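Local structure of YkuI protein (Bacillus subtilis, 2BAS) at residues Asp194-Lys204 against Ala229-Gln240. The protein probably acts in cyclic di-GMP signalling through its EAL domain, a domain family associated with phosphodiesterases that hydrolyse this second messenger. Sequence-based numbering, arbitrary orientation.
Sequences DLLKIDLQALK and ALLYEDIEANFQ
Lys204 NZ has two partners: Glu236 OE2, in a salt bridge of 2.6 Å, and a water that accepts from it and donates to the backbone oxygen of Asp234. This clasp lies beyond the C-terminal ends of strands 195-199 and 229-233, parallel neighbours in the barrel-like sheet of the EAL domain, joined by a right-handed beta-alpha-beta crossover through helix 211-226. Leu196 and Ile198 each use both N-H and C=O toward the partner strand; the bond from Leu231 N to Leu196 O is nearly straight (177°), whereas the final one, Leu200 N to Glu233 O, is weak.

On the face bearing Lys197, its aliphatic chain runs beside Leu231, CE lying 3.5 Å from Leu231 CD2. A bend at chi3 (87°) turns the chain's end, and Glu233 crosses it at about a right angle, forming only a long ion pair from OE2 to NZ. The ammonium is held more firmly by Glu146 and Gln253, consistent with a place in the barrel interior; in EAL domains the active site lies at the C-terminal ends of the barrel strands.

On the opposite face Leu196, Ile198 and Leu230 pack against helix 211-226, while Tyr232 reaches helix 238-246. There Ile198 lies alongside Tyr232, whose hydroxyl bonds to Asn247 O. Just past the strand end, Leu200 meets the Tyr232 ring with CG in plane at its edge, while both methyls, CD1 and CD2, come within 3.6 Å of Tyr232 CD2.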
# COMPACT_ATOMS: atom_id res chain seq x y z
N ASP A 194 -16.29 -1.15 4.58
CA ASP A 194 -16.91 -0.35 3.53
C ASP A 194 -16.29 1.05 3.44
O ASP A 194 -16.35 1.70 2.41
CB ASP A 194 -18.41 -0.26 3.81
CG ASP A 194 -19.07 -1.63 3.96
OD1 ASP A 194 -19.06 -2.41 2.98
OD2 ASP A 194 -19.58 -1.93 5.05
N LEU A 195 -15.66 1.50 4.52
CA LEU A 195 -15.09 2.84 4.58
C LEU A 195 -13.82 2.93 5.42
O LEU A 195 -13.70 2.30 6.47
CB LEU A 195 -16.12 3.82 5.15
CG LEU A 195 -17.00 4.62 4.20
CD1 LEU A 195 -18.47 4.41 4.52
CD2 LEU A 195 -16.65 6.09 4.26
N LEU A 196 -12.88 3.75 4.95
CA LEU A 196 -11.67 4.05 5.69
C LEU A 196 -11.68 5.54 5.98
O LEU A 196 -11.77 6.34 5.05
CB LEU A 196 -10.43 3.68 4.87
CG LEU A 196 -10.21 2.23 4.47
CD1 LEU A 196 -8.94 2.12 3.63
CD2 LEU A 196 -10.13 1.32 5.70
N LYS A 197 -11.61 5.92 7.25
CA LYS A 197 -11.55 7.34 7.61
C LYS A 197 -10.11 7.77 7.85
O LYS A 197 -9.42 7.21 8.71
CB LYS A 197 -12.38 7.65 8.85
CG LYS A 197 -13.87 7.63 8.66
CD LYS A 197 -14.63 8.37 9.79
CE LYS A 197 -14.78 9.88 9.51
NZ LYS A 197 -15.84 10.55 10.35
N ILE A 198 -9.67 8.75 7.07
CA ILE A 198 -8.31 9.26 7.15
C ILE A 198 -8.33 10.69 7.70
O ILE A 198 -9.03 11.55 7.19
CB ILE A 198 -7.62 9.18 5.75
CG1 ILE A 198 -7.62 7.73 5.25
CG2 ILE A 198 -6.20 9.71 5.81
CD1 ILE A 198 -7.28 7.56 3.77
N ASP A 199 -7.59 10.90 8.78
CA ASP A 199 -7.44 12.19 9.44
C ASP A 199 -6.29 12.94 8.76
O ASP A 199 -5.28 12.34 8.41
CB ASP A 199 -7.13 11.96 10.92
CG ASP A 199 -6.61 13.21 11.63
OD1 ASP A 199 -7.07 14.33 11.32
OD2 ASP A 199 -5.74 13.06 12.52
N LEU A 200 -6.44 14.25 8.57
CA LEU A 200 -5.41 15.01 7.87
C LEU A 200 -4.74 16.09 8.72
O LEU A 200 -4.07 16.98 8.18
CB LEU A 200 -5.96 15.59 6.56
CG LEU A 200 -6.43 14.61 5.49
CD1 LEU A 200 -7.02 15.38 4.31
CD2 LEU A 200 -5.30 13.69 5.02
N GLN A 201 -4.92 16.01 10.04
CA GLN A 201 -4.23 16.90 10.97
C GLN A 201 -2.73 16.65 10.86
O GLN A 201 -1.92 17.58 10.85
CB GLN A 201 -4.67 16.64 12.40
CG GLN A 201 -6.02 17.22 12.79
CD GLN A 201 -6.56 16.61 14.07
OE1 GLN A 201 -6.69 15.38 14.18
NE2 GLN A 201 -6.90 17.46 15.04
N ALA A 202 -2.38 15.36 10.78
CA ALA A 202 -1.00 14.90 10.70
C ALA A 202 -0.20 15.52 9.54
O ALA A 202 1.00 15.74 9.66
CB ALA A 202 -0.96 13.37 10.60
N LEU A 203 -0.89 15.78 8.43
CA LEU A 203 -0.27 16.37 7.23
C LEU A 203 0.35 17.73 7.52
O LEU A 203 1.37 18.08 6.92
CB LEU A 203 -1.31 16.48 6.11
CG LEU A 203 -0.82 16.74 4.68
CD1 LEU A 203 -0.03 15.56 4.11
CD2 LEU A 203 -2.01 17.07 3.78
N LYS A 204 -0.26 18.49 8.44
CA LYS A 204 0.26 19.79 8.87
C LYS A 204 1.54 19.66 9.69
O LYS A 204 2.59 20.25 9.33
CB LYS A 204 -0.80 20.53 9.70
CG LYS A 204 -2.06 20.91 8.93
CD LYS A 204 -3.10 21.57 9.84
CE LYS A 204 -3.75 20.55 10.77
NZ LYS A 204 -4.88 21.11 11.54
N ALA A 229 -14.21 2.78 0.35
CA ALA A 229 -14.15 4.19 -0.03
C ALA A 229 -13.35 4.94 1.04
O ALA A 229 -13.37 4.56 2.22
CB ALA A 229 -15.54 4.78 -0.16
N LEU A 230 -12.67 6.00 0.63
CA LEU A 230 -11.89 6.82 1.54
C LEU A 230 -12.68 8.04 1.96
O LEU A 230 -13.20 8.79 1.12
CB LEU A 230 -10.58 7.27 0.88
CG LEU A 230 -9.68 6.19 0.28
CD1 LEU A 230 -8.55 6.85 -0.50
CD2 LEU A 230 -9.12 5.26 1.36
N LEU A 231 -12.76 8.24 3.27
CA LEU A 231 -13.33 9.45 3.85
C LEU A 231 -12.23 10.27 4.52
O LEU A 231 -11.63 9.83 5.52
CB LEU A 231 -14.43 9.06 4.84
CG LEU A 231 -15.06 10.10 5.77
CD1 LEU A 231 -15.34 11.40 5.08
CD2 LEU A 231 -16.35 9.52 6.35
N TYR A 232 -11.94 11.44 3.97
CA TYR A 232 -10.95 12.32 4.59
C TYR A 232 -11.66 13.25 5.52
O TYR A 232 -12.52 14.01 5.10
CB TYR A 232 -10.18 13.11 3.54
CG TYR A 232 -9.24 12.26 2.73
CD1 TYR A 232 -9.70 11.53 1.65
CD2 TYR A 232 -7.89 12.18 3.04
CE1 TYR A 232 -8.83 10.74 0.90
CE2 TYR A 232 -7.03 11.40 2.30
CZ TYR A 232 -7.51 10.69 1.24
OH TYR A 232 -6.67 9.90 0.49
N GLU A 233 -11.31 13.17 6.80
CA GLU A 233 -11.88 14.03 7.84
C GLU A 233 -10.83 15.03 8.37
O GLU A 233 -9.66 14.96 8.00
CB GLU A 233 -12.48 13.21 9.00
CG GLU A 233 -11.49 12.42 9.84
CD GLU A 233 -12.09 11.93 11.15
OE1 GLU A 233 -12.41 12.77 12.03
OE2 GLU A 233 -12.22 10.70 11.31
N ASP A 234 -11.28 15.92 9.25
CA ASP A 234 -10.46 17.02 9.79
C ASP A 234 -9.84 17.91 8.71
O ASP A 234 -8.69 18.33 8.83
CB ASP A 234 -9.40 16.50 10.76
CG ASP A 234 -9.98 16.13 12.13
OD1 ASP A 234 -10.98 16.75 12.57
OD2 ASP A 234 -9.42 15.22 12.78
N ILE A 235 -10.60 18.18 7.65
CA ILE A 235 -10.21 19.12 6.61
C ILE A 235 -10.50 20.53 7.12
O ILE A 235 -11.66 20.91 7.31
CB ILE A 235 -10.98 18.87 5.30
CG1 ILE A 235 -10.60 17.51 4.71
CG2 ILE A 235 -10.67 19.96 4.29
CD1 ILE A 235 -11.57 16.99 3.69
N GLU A 236 -9.44 21.30 7.34
CA GLU A 236 -9.58 22.63 7.90
C GLU A 236 -8.73 23.69 7.19
O GLU A 236 -8.44 24.75 7.76
CB GLU A 236 -9.31 22.61 9.40
CG GLU A 236 -7.93 22.11 9.82
CD GLU A 236 -7.75 22.12 11.33
OE1 GLU A 236 -8.51 21.42 12.04
OE2 GLU A 236 -6.85 22.84 11.81
N ALA A 237 -8.34 23.40 5.95
CA ALA A 237 -7.58 24.34 5.11
C ALA A 237 -7.77 23.98 3.64
O ALA A 237 -8.51 23.06 3.31
CB ALA A 237 -6.10 24.33 5.49
N ASN A 238 -7.10 24.70 2.76
CA ASN A 238 -7.25 24.44 1.34
C ASN A 238 -6.42 23.26 0.85
O ASN A 238 -6.94 22.38 0.16
CB ASN A 238 -6.92 25.69 0.53
CG ASN A 238 -7.61 25.69 -0.81
OD1 ASN A 238 -8.74 25.21 -0.94
ND2 ASN A 238 -6.94 26.23 -1.83
N PHE A 239 -5.15 23.22 1.23
CA PHE A 239 -4.24 22.16 0.81
C PHE A 239 -4.67 20.76 1.26
O PHE A 239 -4.27 19.75 0.66
CB PHE A 239 -2.79 22.46 1.25
CG PHE A 239 -2.57 22.37 2.74
CD1 PHE A 239 -2.24 21.14 3.34
CD2 PHE A 239 -2.67 23.50 3.55
CE1 PHE A 239 -2.03 21.05 4.71
CE2 PHE A 239 -2.46 23.42 4.92
CZ PHE A 239 -2.14 22.19 5.50
N GLN A 240 -5.49 20.69 2.32
CA GLN A 240 -6.01 19.42 2.83
C GLN A 240 -7.15 18.87 1.96
O GLN A 240 -7.22 17.67 1.71
CB GLN A 240 -6.44 19.56 4.29
CG GLN A 240 -5.26 19.67 5.26
CD GLN A 240 -5.65 20.17 6.64
OE1 GLN A 240 -5.07 19.75 7.63
NE2 GLN A 240 -6.63 21.06 6.70
O HOH W 1 -6.79 19.10 10.38